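Local coordinates for regulatory protein PCRH (Pseudomonas aeruginosa, PDB 2XCC) that probably acts as a tetratricopeptide-repeat class II chaperone of the type III secretion system, holding translocator proteins before their export, at the interface of chains A and B. Numbering follows the deposited sequence. Chains: chain A/B, Regulatory protein PCRH.

Contact 1: the interface of chains A and B. Residues chain A 45, 55, 62, 74, 77; chain B 77, 80-81.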
loop_
_atom_site.group_PDB
_atom_site.type_symbol
_atom_site.label_atom_id
_atom_site.label_comp_id
_atom_site.label_asym_id
_atom_site.label_seq_id
_atom_site.Cartn_x
_atom_site.Cartn_y
_atom_site.Cartn_z
ATOM N N CYS A 45 6.946 5.155 7.317
ATOM C CA CYS A 45 6.062 4.106 6.705
ATOM C C CYS A 45 6.588 2.705 6.902
ATOM O O CYS A 45 5.836 1.719 6.777
ATOM C CB CYS A 45 5.864 4.314 5.190
ATOM S SG CYS A 45 5.074 5.886 4.640
ATOM N N PHE A 55 1.756 8.001 4.583
ATOM C CA PHE A 55 1.538 7.872 3.140
ATOM C C PHE A 55 1.076 9.174 2.512
ATOM O O PHE A 55 1.604 9.560 1.487
ATOM C CB PHE A 55 0.702 6.658 2.838
ATOM C CG PHE A 55 1.264 5.466 3.445
ATOM C CD1 PHE A 55 2.126 4.659 2.739
ATOM C CD2 PHE A 55 1.018 5.171 4.764
ATOM C CE1 PHE A 55 2.696 3.527 3.363
ATOM C CE2 PHE A 55 1.565 4.022 5.383
ATOM C CZ PHE A 55 2.391 3.222 4.669
ATOM N N ARG A 62 6.882 12.734 -3.196
ATOM C CA ARG A 62 7.079 12.190 -4.533
ATOM C C ARG A 62 6.396 13.076 -5.609
ATOM O O ARG A 62 6.963 13.290 -6.685
ATOM C CB ARG A 62 6.575 10.754 -4.601
ATOM C CG ARG A 62 7.540 9.797 -3.935
ATOM C CD ARG A 62 6.831 8.557 -3.496
ATOM N NE ARG A 62 7.789 7.551 -3.070
ATOM C CZ ARG A 62 7.515 6.254 -2.956
ATOM N NH1 ARG A 62 6.311 5.789 -3.217
ATOM N NH2 ARG A 62 8.461 5.407 -2.602
ATOM N N SER A 74 1.787 5.425 -3.135
ATOM C CA SER A 74 1.554 5.738 -1.706
ATOM C C SER A 74 0.115 6.080 -1.475
ATOM O O SER A 74 -0.496 5.533 -0.575
ATOM C CB SER A 74 2.417 6.841 -1.098
ATOM O OG SER A 74 3.709 6.771 -1.597
ATOM N N TYR A 77 -2.314 3.092 -1.363
ATOM C CA TYR A 77 -2.256 2.295 -0.174
ATOM C C TYR A 77 -2.884 3.104 0.973
ATOM O O TYR A 77 -3.666 2.584 1.736
ATOM C CB TYR A 77 -0.822 1.863 0.169
ATOM C CG TYR A 77 -0.761 1.149 1.511
ATOM C CD1 TYR A 77 -1.191 -0.168 1.624
ATOM C CD2 TYR A 77 -0.324 1.801 2.677
ATOM C CE1 TYR A 77 -1.149 -0.847 2.820
ATOM C CE2 TYR A 77 -0.297 1.106 3.917
ATOM C CZ TYR A 77 -0.710 -0.226 3.942
ATOM O OH TYR A 77 -0.750 -0.957 5.093
ATOM N N TYR B 77 0.884 -3.207 0.717
ATOM C CA TYR B 77 2.012 -2.720 1.510
ATOM C C TYR B 77 3.252 -3.465 1.033
ATOM O O TYR B 77 4.250 -2.854 0.722
ATOM C CB TYR B 77 1.806 -2.935 3.012
ATOM C CG TYR B 77 2.946 -2.359 3.797
ATOM C CD1 TYR B 77 3.056 -0.996 3.975
ATOM C CD2 TYR B 77 3.965 -3.166 4.262
ATOM C CE1 TYR B 77 4.134 -0.454 4.649
ATOM C CE2 TYR B 77 5.037 -2.641 4.967
ATOM C CZ TYR B 77 5.132 -1.292 5.139
ATOM O OH TYR B 77 6.223 -0.776 5.801
ATOM N N LEU B 80 4.522 -1.946 -2.072
ATOM C CA LEU B 80 4.904 -0.554 -1.909
ATOM C C LEU B 80 6.325 -0.449 -1.387
ATOM O O LEU B 80 6.995 0.539 -1.584
ATOM C CB LEU B 80 3.952 0.107 -0.924
ATOM C CG LEU B 80 4.101 1.600 -0.731
ATOM C CD1 LEU B 80 3.837 2.392 -2.006
ATOM C CD2 LEU B 80 3.142 1.986 0.339
ATOM N N MET B 81 6.789 -1.495 -0.723
ATOM C CA MET B 81 8.065 -1.441 -0.037
ATOM C C MET B 81 9.028 -2.320 -0.751
ATOM O O MET B 81 10.233 -2.172 -0.597
ATOM C CB MET B 81 7.889 -1.910 1.414
ATOM C CG MET B 81 6.869 -1.059 2.155
ATOM S SD MET B 81 7.548 0.615 2.291
ATOM C CE MET B 81 6.119 1.670 2.286
#
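B:Leu80 pushes its two methyls into chain A between A:Phe55, A:Ser74 and A:Tyr77, on the helical tetratricopeptide-repeat (TPR) scaffold typical of type III secretion translocator chaperones. The packing is tightest at CD2 of B:Leu80, which sits 3.4 Å from CE1 of A:Phe55 and also meets CB of A:Tyr77. With CG opposite the backbone N (chi1 -174°) and the second torsion at 62°, CD2 turns to A:Phe55. Within chain A the phenyl ring of A:Phe55 is covered on both faces, by SG of A:Cys45 over its centre and by CD2 of A:Tyr77 nearer the rim, and CE1 and CZ at its rim meet chain B. The two copies of Tyr77 meet unequally: the ring of A:Tyr77 runs obliquely past the other side chain, its CE1 3.6 Å from CB of B:Tyr77. The phenol of B:Tyr77 instead stands at about a right angle to A:Phe55 and reaches on to helix 34-47. Its OH donates a hydrogen bond of 2.7 Å to the carbonyl O of A:Cys45, bent at the acceptor (C=O...O angle 133°) and tilted from the carbonyl plane. CG of B:Met81 lies over one face of this phenol, toward its rim, and may limit its swing. Around this core the fit is looser. The bent chain of B:Met81 brings CE to 3.9 Å from CB of A:Cys45, and CD1 of B:Leu80 lies 3.8 Å from the backbone N of A:Ser74, with CA a little farther. Farthest out, NH1 of A:Arg62 comes no nearer than 4.4 Å to CD1 of B:Leu80.

Contact 2: the interface of chains A and B. Residues chain A 8, 11; chain B 47, 49.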
loop_
_atom_site.group_PDB
_atom_site.type_symbol
_atom_site.label_atom_id
_atom_site.label_comp_id
_atom_site.label_asym_id
_atom_site.label_seq_id
_atom_site.Cartn_x
_atom_site.Cartn_y
_atom_site.Cartn_z
ATOM N N ALA A 8 16.546 -0.956 10.943
ATOM C CA ALA A 8 16.924 -1.938 11.966
ATOM C C ALA A 8 17.032 -1.362 13.379
ATOM O O ALA A 8 16.291 -1.732 14.295
ATOM C CB ALA A 8 18.220 -2.655 11.583
ATOM N N ARG A 11 13.909 0.847 15.270
ATOM C CA ARG A 11 12.659 0.196 15.699
ATOM C C ARG A 11 12.405 0.409 17.182
ATOM O O ARG A 11 13.353 0.590 17.941
ATOM C CB ARG A 11 12.739 -1.321 15.475
ATOM C CG ARG A 11 12.587 -1.803 14.059
ATOM C CD ARG A 11 11.637 -2.974 14.030
ATOM N NE ARG A 11 10.280 -2.540 13.720
ATOM C CZ ARG A 11 9.557 -3.026 12.711
ATOM N NH1 ARG A 11 10.054 -3.981 11.944
ATOM N NH2 ARG A 11 8.333 -2.579 12.475
ATOM N N LEU B 47 6.686 -7.181 14.986
ATOM C CA LEU B 47 7.828 -7.353 15.864
ATOM C C LEU B 47 9.131 -7.108 15.119
ATOM O O LEU B 47 9.956 -6.298 15.529
ATOM C CB LEU B 47 7.816 -8.740 16.514
ATOM C CG LEU B 47 6.739 -8.956 17.568
ATOM C CD1 LEU B 47 6.384 -10.429 17.667
ATOM C CD2 LEU B 47 7.156 -8.383 18.928
ATOM N N HIS B 49 11.889 -6.642 11.702
ATOM C CA HIS B 49 12.122 -5.843 10.484
ATOM C C HIS B 49 11.251 -6.381 9.339
ATOM O O HIS B 49 10.688 -7.490 9.447
ATOM C CB HIS B 49 13.603 -5.863 10.100
ATOM C CG HIS B 49 14.525 -5.567 11.244
ATOM N ND1 HIS B 49 14.093 -4.981 12.422
ATOM C CD2 HIS B 49 15.861 -5.760 11.389
ATOM C CE1 HIS B 49 15.116 -4.843 13.245
ATOM N NE2 HIS B 49 16.200 -5.297 12.640
#
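A:Ala8 lies against one face of the imidazole of B:His49, its CA 3.8 Å from the ring centroid in a CH-pi contact. The alpha carbon is displaced toward the rim of the ring, and the methyl CB continues along the same residue to 3.5 Å from NE2. The carbonyl O of A:Ala8 falls near CE1, so backbone and methyl together span this part of the imidazole. CG of B:His49 is opposite its own carbonyl carbon (chi1 -48°), which swings the ring out from the loop after helix 34-47 toward the N-terminal segment of chain A.

Moving outward, the aliphatic part of A:Arg11 runs beside ND1 and CE1 of the same ring. Its CD is 3.6 Å from ND1 of B:His49, with CG slightly farther off. The chain then bends at its second and third torsions, carrying the guanidinium past the ring and alongside the backbone of B:His49 instead of laying it over the imidazole. The two planes are only 22° apart.

At the polar rim, NH1 of A:Arg11 is 4.2 Å from ND1 of B:His49. Were the histidine protonated, the nearby arginine could disfavour that charge, though its ionisation is not seen. The carbonyl O of B:Leu47, at the end of helix 34-47, faces this stretch of A:Arg11 and lies 4.0 Å from CD. The partial negative charge of this carbonyl O may weakly favour the guanidinium, whose NE is 4.2 Å away from it. The patch lays the non-helical N-terminal segment of one PcrH molecule against the end of helix 34-47 and the loop beyond it in the other; it may steady that segment in this dimer, whose biological role the structure alone does not show.

About 17 Å separates the C-alpha centres of contact 1 and contact 2, and helix 34-47 takes part in both from opposite chains: the chain A copy supplies A:Cys45 to contact 1, the chain B copy ends at B:Leu47 in contact 2. Contact 1 joins helices of both chains, whereas contact 2 brings the non-helical segment before helix 15-30 of chain A against the end of helix 34-47 and the following loop in chain B. Because the whole interface is not an exact two-fold, equivalent residues need not meet equivalent partners. The helical contact could set how the two copies lie together, if this pairing persists in solution.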